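Local coordinates for hypothetical protein BP2299 (Bordetella pertussis Tohama I, PDB 2FQP) that is of unknown function but adopts the double-stranded beta-helix fold of the cupins and binds a zinc ion through three histidines, at residues A[40-45]-A[87-92]. Residues are numbered along the deposited sequence; the frame is centred on the assembly and turned at random.
Sequences YVVVPM and FVFVEI. With ACT (acetate ion), chain F.
V41 pairs with I92 and V43 with V90 as hydrogen-bonded antiparallel pairs, the strand axes 150° apart in direction, and two N-H...O bonds join each pair. V90 N to V43 O, at 3.0 Å, is almost perfectly straight at the hydrogen. P44 faces F89 in a non-hydrogen-bonded pair, where an N-H would not point at strand 87-92, and the regular spacing continues with M45 N to V88 O at 2.9 Å. V42 and P44, opposite E91 and F89, turn their side chains to one face. There CG1 of V42, anti to its backbone N, lies 4.0 Å from CD1 of F89, and the CB of F89 packs on the CA of P44. The extended E91 chain runs obliquely past the CD2-CE2 side of the Y40 ring, with E91 CG 3.7 Å from Y40 CD2 and the carboxylate plane turned 60° from that of the ring. This face is the interior of the cupin double-stranded beta-helix: the E91 side chain ends about 4 Å from the zinc ion held by H34, H36 and H77, and the Y40 ring stacks on H36. An acetate, probably from the crystallisation liquor, sits here too. Its OXT takes a 2.7 Å hydrogen bond from Y40 OH near the ring plane, while its methyl rests against F89; Y69 OH also binds it. On the reverse face, I92 lies alongside V41 and sends CD1 to within 3.7 Å of V43 CG2. M45, a selenomethionine with CG anti to its carbonyl carbon (chi1 -61°), sets that CG 4.0 Å from V90 CG2. The second subunit packs on this face, its V18 against V41, its M45 against V43 and its I92 against I92.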
ATOM      1  N   TYR A  40      -7.011  -8.103   5.612  1.00 10.32           N
ATOM      2  CA  TYR A  40      -6.347  -7.395   4.513  1.00 11.21           C
ATOM      3  C   TYR A  40      -6.142  -5.925   4.783  1.00  9.36           C
ATOM      4  O   TYR A  40      -6.785  -5.359   5.665  1.00 10.71           O
ATOM      5  CB  TYR A  40      -7.069  -7.642   3.175  1.00 11.71           C
ATOM      6  CG  TYR A  40      -8.468  -7.056   3.057  1.00 12.02           C
ATOM      7  CD1 TYR A  40      -9.561  -7.681   3.648  1.00 12.36           C
ATOM      8  CD2 TYR A  40      -8.696  -5.905   2.315  1.00 14.01           C
ATOM      9  CE1 TYR A  40     -10.856  -7.163   3.496  1.00 13.07           C
ATOM     10  CE2 TYR A  40      -9.989  -5.376   2.171  1.00 11.94           C
ATOM     11  CZ  TYR A  40     -11.068  -6.027   2.762  1.00 11.74           C
ATOM     12  OH  TYR A  40     -12.382  -5.513   2.657  1.00 13.59           O
ATOM     13  N   VAL A  41      -5.164  -5.361   4.076  1.00  9.79           N
ATOM     14  CA  VAL A  41      -4.858  -3.957   4.099  1.00  8.93           C
ATOM     15  C   VAL A  41      -5.108  -3.338   2.735  1.00  8.75           C
ATOM     16  O   VAL A  41      -4.758  -3.918   1.748  1.00  8.83           O
ATOM     17  CB  VAL A  41      -3.365  -3.733   4.505  1.00  9.15           C
ATOM     18  CG1 VAL A  41      -3.024  -2.281   4.407  1.00 16.36           C
ATOM     19  CG2 VAL A  41      -3.099  -4.292   5.921  1.00 12.43           C
ATOM     20  N   VAL A  42      -5.781  -2.174   2.692  1.00  9.80           N
ATOM     21  CA  VAL A  42      -6.013  -1.474   1.460  1.00  9.41           C
ATOM     22  C   VAL A  42      -5.136  -0.232   1.482  1.00 10.57           C
ATOM     23  O   VAL A  42      -5.237   0.570   2.419  1.00  9.12           O
ATOM     24  CB  VAL A  42      -7.520  -1.085   1.322  1.00  8.43           C
ATOM     25  CG1 VAL A  42      -7.767  -0.194   0.107  1.00 10.44           C
ATOM     26  CG2 VAL A  42      -8.402  -2.337   1.296  1.00 13.87           C
ATOM     27  N   VAL A  43      -4.256  -0.105   0.489  1.00  8.92           N
ATOM     28  CA  VAL A  43      -3.533   1.140   0.265  1.00  9.37           C
ATOM     29  C   VAL A  43      -4.068   1.807  -1.005  1.00 11.16           C
ATOM     30  O   VAL A  43      -3.750   1.381  -2.101  1.00 10.77           O
ATOM     31  CB  VAL A  43      -2.005   0.904   0.079  1.00 10.32           C
ATOM     32  CG1 VAL A  43      -1.306   2.241  -0.048  1.00 10.04           C
ATOM     33  CG2 VAL A  43      -1.389   0.093   1.257  1.00 12.03           C
ATOM     34  N   PRO A  44      -4.914   2.839  -0.856  1.00  7.66           N
ATOM     35  CA  PRO A  44      -5.403   3.493  -2.053  1.00  9.87           C
ATOM     36  C   PRO A  44      -4.305   4.198  -2.840  1.00  7.77           C
ATOM     37  O   PRO A  44      -3.416   4.815  -2.245  1.00 10.64           O
ATOM     38  CB  PRO A  44      -6.412   4.515  -1.502  1.00 11.07           C
ATOM     39  CG  PRO A  44      -6.759   4.021  -0.169  1.00  7.31           C
ATOM     40  CD  PRO A  44      -5.483   3.454   0.350  1.00  7.23           C
HETATM   41  N   MSE A  45      -4.378   4.107  -4.158  1.00 10.28           N
HETATM   42  CA  MSE A  45      -3.431   4.780  -5.058  1.00  9.78           C
HETATM   43  C   MSE A  45      -4.083   5.984  -5.733  1.00 11.83           C
HETATM   44  O   MSE A  45      -3.431   6.725  -6.452  1.00 11.91           O
HETATM   45  CB  MSE A  45      -2.906   3.802  -6.102  1.00 10.49           C
HETATM   46  CG  MSE A  45      -2.163   2.600  -5.612  1.00  9.12           C
HETATM   47 SE   MSE A  45      -0.698   2.998  -4.357  1.00 15.42          SE
HETATM   48  CE  MSE A  45       0.171   4.188  -5.503  1.00  9.97           C
ATOM     49  N   PHE A  87      -9.833   4.067 -11.006  1.00 13.35           N
ATOM     50  CA  PHE A  87      -9.528   4.048  -9.576  1.00 10.51           C
ATOM     51  C   PHE A  87      -8.624   2.871  -9.286  1.00  9.98           C
ATOM     52  O   PHE A  87      -8.864   1.764  -9.767  1.00 11.69           O
ATOM     53  CB  PHE A  87     -10.793   3.924  -8.701  1.00 11.49           C
ATOM     54  CG  PHE A  87     -10.521   4.204  -7.276  1.00  9.83           C
ATOM     55  CD1 PHE A  87      -9.933   3.246  -6.453  1.00 12.47           C
ATOM     56  CD2 PHE A  87     -10.790   5.481  -6.745  1.00 12.93           C
ATOM     57  CE1 PHE A  87      -9.593   3.525  -5.129  1.00 10.87           C
ATOM     58  CE2 PHE A  87     -10.502   5.763  -5.426  1.00 10.00           C
ATOM     59  CZ  PHE A  87      -9.904   4.779  -4.601  1.00 16.13           C
ATOM     60  N   VAL A  88      -7.564   3.102  -8.510  1.00 10.93           N
ATOM     61  CA  VAL A  88      -6.587   2.045  -8.246  1.00  9.62           C
ATOM     62  C   VAL A  88      -6.310   1.937  -6.744  1.00 10.74           C
ATOM     63  O   VAL A  88      -6.225   2.938  -6.058  1.00 11.23           O
ATOM     64  CB  VAL A  88      -5.277   2.325  -9.013  1.00  9.79           C
ATOM     65  CG1 VAL A  88      -4.248   1.196  -8.765  1.00 10.78           C
ATOM     66  CG2 VAL A  88      -5.550   2.520 -10.505  1.00 13.34           C
ATOM     67  N   PHE A  89      -6.256   0.702  -6.243  1.00 10.74           N
ATOM     68  CA  PHE A  89      -5.737   0.411  -4.919  1.00  7.97           C
ATOM     69  C   PHE A  89      -4.925  -0.868  -4.899  1.00 10.32           C
ATOM     70  O   PHE A  89      -5.054  -1.723  -5.780  1.00 11.02           O
ATOM     71  CB  PHE A  89      -6.807   0.430  -3.788  1.00  8.01           C
ATOM     72  CG  PHE A  89      -7.888  -0.639  -3.877  1.00  9.73           C
ATOM     73  CD1 PHE A  89      -7.648  -1.969  -3.446  1.00  9.32           C
ATOM     74  CD2 PHE A  89      -9.192  -0.294  -4.235  1.00  9.85           C
ATOM     75  CE1 PHE A  89      -8.689  -2.924  -3.488  1.00 14.66           C
ATOM     76  CE2 PHE A  89     -10.208  -1.229  -4.250  1.00 14.47           C
ATOM     77  CZ  PHE A  89      -9.964  -2.541  -3.898  1.00  9.70           C
ATOM     78  N   VAL A  90      -4.046  -0.939  -3.902  1.00 10.59           N
ATOM     79  CA  VAL A  90      -3.238  -2.094  -3.642  1.00  8.03           C
ATOM     80  C   VAL A  90      -3.797  -2.782  -2.389  1.00  9.73           C
ATOM     81  O   VAL A  90      -3.970  -2.145  -1.348  1.00 11.68           O
ATOM     82  CB  VAL A  90      -1.734  -1.738  -3.493  1.00  8.17           C
ATOM     83  CG1 VAL A  90      -0.924  -2.954  -3.012  1.00 15.06           C
ATOM     84  CG2 VAL A  90      -1.199  -1.245  -4.839  1.00  9.15           C
ATOM     85  N   GLU A  91      -4.106  -4.064  -2.543  1.00  9.78           N
ATOM     86  CA  GLU A  91      -4.678  -4.866  -1.490  1.00 10.61           C
ATOM     87  C   GLU A  91      -3.654  -5.902  -1.005  1.00 10.60           C
ATOM     88  O   GLU A  91      -3.099  -6.649  -1.795  1.00 13.48           O
ATOM     89  CB  GLU A  91      -5.961  -5.557  -1.988  1.00 10.70           C
ATOM     90  CG  GLU A  91      -6.851  -6.099  -0.878  1.00 20.07           C
ATOM     91  CD  GLU A  91      -8.298  -6.363  -1.395  1.00 16.70           C
ATOM     92  OE1 GLU A  91      -8.531  -7.447  -1.933  1.00 20.10           O
ATOM     93  OE2 GLU A  91      -9.143  -5.453  -1.317  1.00 24.48           O
ATOM     94  N   ILE A  92      -3.403  -5.906   0.304  1.00 11.49           N
ATOM     95  CA  ILE A  92      -2.389  -6.784   0.930  1.00  8.52           C
ATOM     96  C   ILE A  92      -3.105  -7.764   1.838  1.00 10.83           C
ATOM     97  O   ILE A  92      -3.621  -7.383   2.891  1.00 10.21           O
ATOM     98  CB  ILE A  92      -1.356  -5.996   1.765  1.00 10.02           C
ATOM     99  CG1 ILE A  92      -0.596  -4.997   0.907  1.00 12.82           C
ATOM    100  CG2 ILE A  92      -0.337  -6.945   2.413  1.00 12.61           C
ATOM    101  CD1 ILE A  92      -0.967  -3.574   1.163  1.00 23.23           C
TER
HETATM  102  C   ACT F 101     -12.355  -2.334   0.612  1.00 15.71           C
HETATM  103  O   ACT F 101     -12.657  -1.556   1.549  1.00 17.04           O
HETATM  104  OXT ACT F 101     -12.394  -3.586   0.797  1.00 13.62           O
HETATM  105  CH3 ACT F 101     -11.985  -1.772  -0.718  1.00 13.30           C